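Local coordinates for protein 2',5'-phosphodiesterase 12 (Homo sapiens, PDB 4Z0V) that belongs to the endonuclease/exonuclease/phosphatase family, pairing an E-set-like N-terminal domain with a DNase I-like domain, and carries a magnesium ion in the model, at residues 229-234 with 263-268; 240-245 with 305-310; 338-343 with 369-374. One frame throughout, in Å; residues are numbered along the deposited sequence.

Contact 1. Residues 229-234 with 263-268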
loop_
_atom_site.group_PDB
_atom_site.type_symbol
_atom_site.label_atom_id
_atom_site.label_comp_id
_atom_site.label_asym_id
_atom_site.label_seq_id
_atom_site.Cartn_x
_atom_site.Cartn_y
_atom_site.Cartn_z
ATOM N N ASP A 229 14.423 -3.202 7.234
ATOM C CA ASP A 229 14.448 -2.653 5.872
ATOM C C ASP A 229 15.855 -2.579 5.296
ATOM O O ASP A 229 16.831 -2.330 6.016
ATOM C CB ASP A 229 13.856 -1.248 5.832
ATOM C CG ASP A 229 12.454 -1.080 6.377
ATOM O OD1 ASP A 229 11.762 -2.121 6.638
ATOM O OD2 ASP A 229 12.026 0.058 6.501
ATOM N N ILE A 230 15.959 -2.756 3.987
ATOM C CA ILE A 230 17.261 -2.630 3.323
ATOM C C ILE A 230 17.122 -1.924 1.992
ATOM O O ILE A 230 16.038 -1.903 1.403
ATOM C CB ILE A 230 17.974 -4.004 3.086
ATOM C CG1 ILE A 230 17.098 -4.980 2.233
ATOM C CG2 ILE A 230 18.468 -4.664 4.403
ATOM C CD1 ILE A 230 17.889 -6.199 1.555
ATOM N N SER A 231 18.255 -1.388 1.496
ATOM C CA SER A 231 18.433 -0.995 0.111
ATOM C C SER A 231 19.118 -2.201 -0.529
ATOM O O SER A 231 20.074 -2.700 0.070
ATOM C CB SER A 231 19.287 0.263 -0.008
ATOM O OG SER A 231 18.535 1.378 0.448
ATOM N N PHE A 232 18.629 -2.726 -1.667
ATOM C CA PHE A 232 19.289 -3.900 -2.268
ATOM C C PHE A 232 20.764 -3.637 -2.591
ATOM O O PHE A 232 21.571 -4.515 -2.342
ATOM C CB PHE A 232 18.588 -4.398 -3.547
ATOM C CG PHE A 232 17.151 -4.851 -3.350
ATOM C CD1 PHE A 232 16.850 -5.940 -2.534
ATOM C CD2 PHE A 232 16.105 -4.194 -3.984
ATOM C CE1 PHE A 232 15.520 -6.341 -2.343
ATOM C CE2 PHE A 232 14.781 -4.591 -3.784
ATOM C CZ PHE A 232 14.500 -5.669 -2.980
ATOM N N TYR A 233 21.123 -2.442 -3.098
ATOM C CA TYR A 233 22.522 -2.200 -3.491
ATOM C C TYR A 233 23.453 -2.264 -2.267
ATOM O O TYR A 233 24.550 -2.799 -2.354
ATOM C CB TYR A 233 22.662 -0.846 -4.230
ATOM C CG TYR A 233 22.673 0.366 -3.327
ATOM C CD1 TYR A 233 21.501 1.058 -3.040
ATOM C CD2 TYR A 233 23.863 0.837 -2.774
ATOM C CE1 TYR A 233 21.505 2.166 -2.189
ATOM C CE2 TYR A 233 23.877 1.939 -1.920
ATOM C CZ TYR A 233 22.693 2.589 -1.616
ATOM O OH TYR A 233 22.706 3.676 -0.781
ATOM N N GLU A 234 22.992 -1.743 -1.131
ATOM C CA GLU A 234 23.782 -1.701 0.103
ATOM C C GLU A 234 23.986 -3.102 0.645
ATOM O O GLU A 234 25.116 -3.481 0.969
ATOM C CB GLU A 234 23.042 -0.839 1.120
ATOM C CG GLU A 234 23.932 -0.169 2.141
ATOM C CD GLU A 234 23.225 0.984 2.823
ATOM O OE1 GLU A 234 22.026 0.832 3.155
ATOM O OE2 GLU A 234 23.854 2.054 2.987
ATOM N N SER A 263 18.135 2.264 -6.801
ATOM C CA SER A 263 17.728 2.804 -5.519
ATOM C C SER A 263 16.661 1.931 -4.828
ATOM O O SER A 263 16.267 2.246 -3.708
ATOM C CB SER A 263 17.186 4.214 -5.716
ATOM O OG SER A 263 16.036 4.158 -6.542
ATOM N N SER A 264 16.219 0.845 -5.491
ATOM C CA SER A 264 15.147 -0.043 -4.996
ATOM C C SER A 264 15.412 -0.507 -3.545
ATOM O O SER A 264 16.545 -0.841 -3.157
ATOM C CB SER A 264 14.944 -1.237 -5.919
ATOM O OG SER A 264 15.166 -0.903 -7.283
ATOM N N VAL A 265 14.328 -0.500 -2.759
ATOM C CA VAL A 265 14.335 -0.839 -1.355
ATOM C C VAL A 265 13.360 -1.992 -1.071
ATOM O O VAL A 265 12.449 -2.315 -1.861
ATOM C CB VAL A 265 14.016 0.411 -0.463
ATOM C CG1 VAL A 265 15.116 1.488 -0.590
ATOM C CG2 VAL A 265 12.637 0.994 -0.799
ATOM N N LEU A 266 13.605 -2.627 0.068
ATOM C CA LEU A 266 12.810 -3.722 0.615
ATOM C C LEU A 266 12.420 -3.372 2.027
ATOM O O LEU A 266 13.280 -3.107 2.867
ATOM C CB LEU A 266 13.639 -5.020 0.615
ATOM C CG LEU A 266 12.917 -6.246 1.233
ATOM C CD1 LEU A 266 11.691 -6.647 0.391
ATOM C CD2 LEU A 266 13.877 -7.416 1.373
ATOM N N GLN A 267 11.142 -3.374 2.299
ATOM C CA GLN A 267 10.646 -3.077 3.641
ATOM C C GLN A 267 10.302 -4.406 4.297
ATOM O O GLN A 267 9.659 -5.266 3.675
ATOM C CB GLN A 267 9.435 -2.156 3.503
ATOM C CG GLN A 267 8.700 -1.825 4.795
ATOM C CD GLN A 267 7.604 -0.816 4.499
ATOM O OE1 GLN A 267 6.694 -1.067 3.686
ATOM N NE2 GLN A 267 7.715 0.359 5.108
ATOM N N VAL A 268 10.770 -4.617 5.521
ATOM C CA VAL A 268 10.502 -5.865 6.206
ATOM C C VAL A 268 10.049 -5.520 7.612
ATOM O O VAL A 268 10.770 -4.819 8.341
ATOM C CB VAL A 268 11.693 -6.853 6.218
ATOM C CG1 VAL A 268 11.345 -8.110 7.014
ATOM C CG2 VAL A 268 12.155 -7.235 4.802
HETATM O O HOH W 1 9.609 0.797 7.158
HETATM O O HOH W 2 17.890 3.268 -1.681
HETATM O O HOH W 3 19.016 -0.957 -4.539
#
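Ser264 O takes two partners from the start of helix 232-238. Phe232 N donates to Ser264 O at 3.2 Å. A water that accepts from Tyr233 N also donates to Ser264 O, at 2.8 Å. Two successive N-H groups of the first helical turn are thus tied to one carbonyl, one directly and one through water. Ser231 sits at the N-cap, but its side chain makes no capping bond. Its OG shares a second water with Ser263 O and lies beside Val265 CG1.

Before the helix the two strands run antiparallel. Ile230 and Leu266 form the hydrogen-bonded pair: Ile230 N to Leu266 O and Leu266 N to Ile230 O are both 2.9 Å. Their side chains lie side by side, with Ile230 CG1 3.8 Å from Leu266 CB. Ser231 and Val265, a non-hydrogen-bonded pair, project to the other face of the sheet.

At the far end the Asp229 carboxylate joins the pairing. With CG beside the backbone N (chi1 -55°), the carboxylate comes alongside Gln267. Asp229 OD1 accepts from Val268 N at 2.9 Å, on its anti side and 29° out of the carboxylate plane. Val268 also bonds the backbone of His228. OD2 of Asp229 forms a salt bridge with Arg206 and is linked by water to Gln267 NE2. Gln267 OE1 bonds Thr215, which helps fix the amide.

Phe232 crosses Leu266 at about a right angle, its CE1 3.7 Å from Leu266 CB. Ser264 CB lies in plane at the ring edge, 3.7 Å from Phe232 CD2. Strand 265-273 runs between strands 222-231 and 280-287 in a mixed sheet of the DNase I-like fold. Helix 295-316 packs on Ile230 and Phe232, while Val265 meets Arg206 of strand 201-207.

Contact 2. Residues 240-245 with 305-310; sequences PLHKEL and ALAHIR
His242 and Ala307 bring the two backbones closest, CA to CA 7.3 Å, where the N-cap position of helix 243-248 lies beside helix 295-316. The contact is small and rests on a few side-chain atoms. CG of His242, beside its backbone N (chi1 -54°), carries the ring toward the helix. The ring turns its edge to it: CE1 and ND1 of His242 are each 3.7 Å from Ala307 CB, which sits near the ring plane. Leu241 reaches the same helix through one methyl. Its CD2 is 3.8 Å from Ala307 O and lies near the plane of the His308 ring, at its edge.

The two histidines are joined by water. It is 2.7 Å from His242 NE2, in the plane of that ring, and accepts a weak bond from His308 ND1 at 2.8 Å. His308 NE2 is bonded to His228 O, so both of its nitrogens have partners.

Around this pair the packing is mostly apolar. His242 also touches Ala235 and Leu236 of helix 232-238 and Val304 of helix 295-316. Leu241 leans on His311, one turn beyond Ala307. On another side of helix 295-316, Leu306 and Ile309 pack on Phe324 of strand 322-327.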
loop_
_atom_site.group_PDB
_atom_site.type_symbol
_atom_site.label_atom_id
_atom_site.label_comp_id
_atom_site.label_asym_id
_atom_site.label_seq_id
_atom_site.Cartn_x
_atom_site.Cartn_y
_atom_site.Cartn_z
ATOM N N PRO A 240 27.919 -9.378 4.256
ATOM C CA PRO A 240 28.488 -10.711 3.939
ATOM C C PRO A 240 27.421 -11.796 3.746
ATOM O O PRO A 240 27.701 -12.822 3.147
ATOM C CB PRO A 240 29.408 -11.006 5.140
ATOM C CG PRO A 240 28.910 -10.118 6.235
ATOM C CD PRO A 240 28.435 -8.872 5.549
ATOM N N LEU A 241 26.177 -11.538 4.149
ATOM C CA LEU A 241 25.073 -12.486 3.917
ATOM C C LEU A 241 24.910 -12.812 2.410
ATOM O O LEU A 241 24.508 -13.919 2.049
ATOM C CB LEU A 241 23.777 -11.853 4.465
ATOM C CG LEU A 241 22.521 -12.684 4.359
ATOM C CD1 LEU A 241 22.569 -13.864 5.340
ATOM C CD2 LEU A 241 21.295 -11.806 4.597
ATOM N N HIS A 242 25.221 -11.837 1.546
ATOM C CA HIS A 242 25.046 -11.959 0.090
ATOM C C HIS A 242 26.376 -12.202 -0.644
ATOM O O HIS A 242 26.418 -12.054 -1.864
ATOM C CB HIS A 242 24.362 -10.672 -0.450
ATOM C CG HIS A 242 23.090 -10.379 0.291
ATOM N ND1 HIS A 242 21.959 -11.154 0.113
ATOM C CD2 HIS A 242 22.840 -9.452 1.241
ATOM C CE1 HIS A 242 21.045 -10.657 0.940
ATOM N NE2 HIS A 242 21.540 -9.660 1.669
ATOM N N LYS A 243 27.424 -12.656 0.079
ATOM C CA LYS A 243 28.768 -12.833 -0.520
ATOM C C LYS A 243 28.772 -13.817 -1.691
ATOM O O LYS A 243 29.427 -13.526 -2.689
ATOM C CB LYS A 243 29.854 -13.209 0.518
ATOM C CG LYS A 243 29.685 -14.559 1.212
ATOM C CD LYS A 243 30.803 -14.812 2.240
ATOM N N GLU A 244 28.011 -14.926 -1.608
ATOM C CA GLU A 244 27.932 -15.936 -2.670
ATOM C C GLU A 244 27.323 -15.348 -3.954
ATOM O O GLU A 244 27.790 -15.657 -5.058
ATOM C CB GLU A 244 27.132 -17.150 -2.195
ATOM C CG GLU A 244 27.393 -18.414 -2.994
ATOM C CD GLU A 244 26.556 -19.606 -2.569
ATOM O OE1 GLU A 244 26.588 -19.964 -1.368
ATOM O OE2 GLU A 244 25.876 -20.190 -3.443
ATOM N N LEU A 245 26.287 -14.494 -3.814
ATOM C CA LEU A 245 25.671 -13.855 -4.977
ATOM C C LEU A 245 26.622 -12.789 -5.572
ATOM O O LEU A 245 26.786 -12.726 -6.793
ATOM C CB LEU A 245 24.320 -13.254 -4.595
ATOM C CG LEU A 245 23.527 -12.564 -5.692
ATOM C CD1 LEU A 245 23.131 -13.541 -6.776
ATOM C CD2 LEU A 245 22.304 -11.914 -5.096
ATOM N N ALA A 305 16.544 -10.145 -1.931
ATOM C CA ALA A 305 15.342 -10.055 -1.077
ATOM C C ALA A 305 15.084 -11.365 -0.371
ATOM O O ALA A 305 14.868 -11.369 0.836
ATOM C CB ALA A 305 14.109 -9.654 -1.900
ATOM N N LEU A 306 15.090 -12.477 -1.112
ATOM C CA LEU A 306 14.787 -13.778 -0.508
ATOM C C LEU A 306 15.857 -14.207 0.502
ATOM O O LEU A 306 15.483 -14.732 1.557
ATOM C CB LEU A 306 14.560 -14.860 -1.578
ATOM C CG LEU A 306 13.295 -14.669 -2.458
ATOM C CD1 LEU A 306 13.185 -15.804 -3.513
ATOM C CD2 LEU A 306 11.994 -14.597 -1.608
ATOM N N ALA A 307 17.143 -13.919 0.232
ATOM C CA ALA A 307 18.236 -14.227 1.173
ATOM C C ALA A 307 18.090 -13.363 2.432
ATOM O O ALA A 307 18.323 -13.844 3.533
ATOM C CB ALA A 307 19.599 -13.996 0.524
ATOM N N HIS A 308 17.710 -12.092 2.263
ATOM C CA HIS A 308 17.477 -11.213 3.400
ATOM C C HIS A 308 16.282 -11.711 4.237
ATOM O O HIS A 308 16.364 -11.775 5.462
ATOM C CB HIS A 308 17.231 -9.746 2.955
ATOM C CG HIS A 308 17.076 -8.836 4.137
ATOM N ND1 HIS A 308 18.108 -8.663 5.057
ATOM C CD2 HIS A 308 16.000 -8.120 4.547
ATOM C CE1 HIS A 308 17.639 -7.832 5.977
ATOM N NE2 HIS A 308 16.373 -7.486 5.723
ATOM N N ILE A 309 15.185 -12.065 3.577
ATOM C CA ILE A 309 13.984 -12.528 4.279
ATOM C C ILE A 309 14.272 -13.868 4.979
ATOM O O ILE A 309 13.791 -14.080 6.105
ATOM C CB ILE A 309 12.785 -12.606 3.302
ATOM C CG1 ILE A 309 12.350 -11.173 2.881
ATOM C CG2 ILE A 309 11.625 -13.353 3.950
ATOM C CD1 ILE A 309 11.510 -11.120 1.572
ATOM N N ARG A 310 15.104 -14.731 4.351
ATOM C CA ARG A 310 15.493 -16.005 4.968
ATOM C C ARG A 310 16.275 -15.716 6.262
ATOM O O ARG A 310 16.025 -16.337 7.288
ATOM C CB ARG A 310 16.331 -16.849 3.959
ATOM C CG ARG A 310 16.893 -18.195 4.476
ATOM C CD ARG A 310 15.850 -19.213 4.904
ATOM N NE ARG A 310 15.124 -19.770 3.760
ATOM C CZ ARG A 310 14.000 -20.472 3.850
ATOM N NH1 ARG A 310 13.446 -20.705 5.036
ATOM N NH2 ARG A 310 13.402 -20.917 2.757
HETATM O O HOH W 4 20.547 -8.220 3.783
#

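Contact 3. Residues 338-343 with 369-374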
loop_
_atom_site.group_PDB
_atom_site.type_symbol
_atom_site.label_atom_id
_atom_site.label_comp_id
_atom_site.label_asym_id
_atom_site.label_seq_id
_atom_site.Cartn_x
_atom_site.Cartn_y
_atom_site.Cartn_z
ATOM N N HIS A 338 9.379 -17.244 -12.400
ATOM C CA HIS A 338 9.726 -18.680 -12.373
ATOM C C HIS A 338 10.602 -19.005 -11.121
ATOM O O HIS A 338 10.363 -19.990 -10.402
ATOM C CB HIS A 338 10.480 -19.022 -13.670
ATOM C CG HIS A 338 10.979 -20.431 -13.722
ATOM N ND1 HIS A 338 10.243 -21.436 -14.325
ATOM C CD2 HIS A 338 12.113 -20.964 -13.208
ATOM C CE1 HIS A 338 10.962 -22.542 -14.177
ATOM N NE2 HIS A 338 12.090 -22.307 -13.498
ATOM N N PHE A 339 11.591 -18.173 -10.868
ATOM C CA PHE A 339 12.507 -18.314 -9.740
ATOM C C PHE A 339 11.717 -18.323 -8.411
ATOM O O PHE A 339 11.899 -19.219 -7.598
ATOM C CB PHE A 339 13.559 -17.190 -9.768
ATOM C CG PHE A 339 14.473 -17.129 -8.554
ATOM C CD1 PHE A 339 15.238 -18.229 -8.178
ATOM C CD2 PHE A 339 14.556 -15.971 -7.783
ATOM C CE1 PHE A 339 16.089 -18.164 -7.067
ATOM C CE2 PHE A 339 15.400 -15.909 -6.671
ATOM C CZ PHE A 339 16.157 -17.009 -6.313
ATOM N N VAL A 340 10.750 -17.395 -8.249
ATOM C CA VAL A 340 9.972 -17.308 -7.008
ATOM C C VAL A 340 9.173 -18.594 -6.785
ATOM O O VAL A 340 9.255 -19.188 -5.709
ATOM C CB VAL A 340 9.039 -16.059 -6.984
ATOM C CG1 VAL A 340 8.132 -16.068 -5.745
ATOM C CG2 VAL A 340 9.844 -14.764 -7.047
ATOM N N ILE A 341 8.412 -19.010 -7.800
ATOM C CA ILE A 341 7.470 -20.133 -7.731
ATOM C C ILE A 341 8.157 -21.519 -7.719
ATOM O O ILE A 341 7.646 -22.435 -7.076
ATOM C CB ILE A 341 6.484 -19.991 -8.946
ATOM C CG1 ILE A 341 5.643 -18.683 -8.815
ATOM C CG2 ILE A 341 5.555 -21.202 -9.115
ATOM C CD1 ILE A 341 4.919 -18.475 -7.526
ATOM N N ASN A 342 9.253 -21.672 -8.447
ATOM C CA ASN A 342 9.901 -22.990 -8.607
ATOM C C ASN A 342 11.089 -23.203 -7.709
ATOM O O ASN A 342 11.497 -24.349 -7.510
ATOM C CB ASN A 342 10.311 -23.188 -10.064
ATOM C CG ASN A 342 9.131 -23.093 -10.998
ATOM O OD1 ASN A 342 9.122 -22.272 -11.909
ATOM N ND2 ASN A 342 8.054 -23.841 -10.721
ATOM N N GLY A 343 11.636 -22.136 -7.156
ATOM C CA GLY A 343 12.769 -22.276 -6.256
ATOM C C GLY A 343 14.117 -22.329 -6.936
ATOM O O GLY A 343 15.127 -22.468 -6.264
ATOM N N PHE A 369 12.166 -21.283 -0.308
ATOM C CA PHE A 369 10.833 -20.873 0.115
ATOM C C PHE A 369 9.788 -21.562 -0.742
ATOM O O PHE A 369 10.032 -21.768 -1.931
ATOM C CB PHE A 369 10.670 -19.352 -0.077
ATOM C CG PHE A 369 11.394 -18.519 0.947
ATOM C CD1 PHE A 369 10.843 -18.302 2.206
ATOM C CD2 PHE A 369 12.628 -17.952 0.655
ATOM C CE1 PHE A 369 11.495 -17.483 3.141
ATOM C CE2 PHE A 369 13.269 -17.125 1.578
ATOM C CZ PHE A 369 12.694 -16.897 2.812
ATOM N N LYS A 370 8.616 -21.861 -0.181
ATOM C CA LYS A 370 7.507 -22.407 -0.981
ATOM C C LYS A 370 6.477 -21.304 -1.034
ATOM O O LYS A 370 5.746 -21.095 -0.059
ATOM C CB LYS A 370 6.958 -23.717 -0.397
ATOM C CG LYS A 370 8.038 -24.776 -0.167
ATOM C CD LYS A 370 8.843 -25.119 -1.437
ATOM C CE LYS A 370 10.148 -25.808 -1.090
ATOM N NZ LYS A 370 11.024 -25.934 -2.284
ATOM N N LEU A 371 6.497 -20.539 -2.146
ATOM C CA LEU A 371 5.691 -19.331 -2.325
ATOM C C LEU A 371 4.689 -19.480 -3.406
ATOM O O LEU A 371 4.983 -20.001 -4.472
ATOM C CB LEU A 371 6.577 -18.108 -2.622
ATOM C CG LEU A 371 7.627 -17.758 -1.552
ATOM C CD1 LEU A 371 8.650 -16.780 -2.101
ATOM C CD2 LEU A 371 6.984 -17.220 -0.290
ATOM N N LYS A 372 3.488 -19.040 -3.115
ATOM C CA LYS A 372 2.388 -19.089 -4.064
ATOM C C LYS A 372 1.892 -17.677 -4.249
ATOM O O LYS A 372 1.828 -16.935 -3.267
ATOM C CB LYS A 372 1.268 -19.985 -3.497
ATOM C CG LYS A 372 -0.018 -20.023 -4.317
ATOM C CD LYS A 372 -1.143 -20.736 -3.569
ATOM C CE LYS A 372 -2.442 -20.625 -4.339
ATOM N NZ LYS A 372 -3.572 -21.283 -3.634
ATOM N N SER A 373 1.557 -17.300 -5.482
ATOM C CA SER A 373 0.916 -16.000 -5.721
ATOM C C SER A 373 -0.524 -16.141 -5.204
ATOM O O SER A 373 -1.336 -16.885 -5.779
ATOM C CB SER A 373 0.952 -15.649 -7.209
ATOM O OG SER A 373 0.193 -14.465 -7.385
ATOM N N ALA A 374 -0.837 -15.497 -4.080
ATOM C CA ALA A 374 -2.167 -15.627 -3.470
ATOM C C ALA A 374 -3.304 -15.234 -4.417
ATOM O O ALA A 374 -4.332 -15.913 -4.433
ATOM C CB ALA A 374 -2.240 -14.797 -2.182
HETATM O O HOH W 5 8.478 -21.304 -4.208
HETATM O O HOH W 6 5.252 -22.372 -5.600
#
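Val340 and Leu371 make the tight side of this contact. The position of Val340 CG1 anti to the backbone N (chi1 174°) sets it 3.7 Å from Leu371 CD1, with Leu371 CB also near. The two side chains cross obliquely. Phe395 of strand 387-397 and Met302 of helix 295-316 pack on Val340 as well. Ile341 joins with the tip of its side chain: CD1 comes to 3.4 Å from Leu371 O and lies 4.1 Å from Ser373 N, against the strand backbone.

The segments include the end of helix 335-342 and the short strand 371-373. The axes of 338-342 and 371-373 approach to 7.6 Å, 121° apart in direction. The strand pairs antiparallel with 387-397 in a mixed sheet of the DNase I-like fold, so the helix packs beside this sheet. Just after the helix, Gly343 has positive phi, 86°, where a side chain would press on the preceding carbonyl oxygen.

The looser side is bridged by water. One water donates to both Ile341 O, at 2.8 Å, and Leu371 O, at 2.6 Å, joining two carbonyls that cannot bond each other. A second water accepts from Leu371 N at 3.0 Å and lies close to Val340 O and Phe369 O. Lys372 starts away from the helix at CB and is exposed.

Contacts 1 and 2 adjoin, their centres 12 Å apart. Phe232 CE1 lies 3.6 Å from Ala305 CB, and Ile230 CG2 lies 3.6 Å from His308 CE1. Along the chain their segments alternate. Bound glycerol, probably from the crystallisation liquor, lies about 4 Å from the side chain of Ile230 and likewise of His308. Contacts 2 and 3 also touch, with centres 17 Å apart: Leu306 O is 3.3 Å from Phe369 CE2, and Arg310 forms a cation-pi pair with Phe369. Helix 295-316 thus touches both contact 1 and contact 3. These stay about 10 Å apart at their nearest atoms but reach the same sheet. The magnesium ion is about 12 Å from the Ser264 side chain.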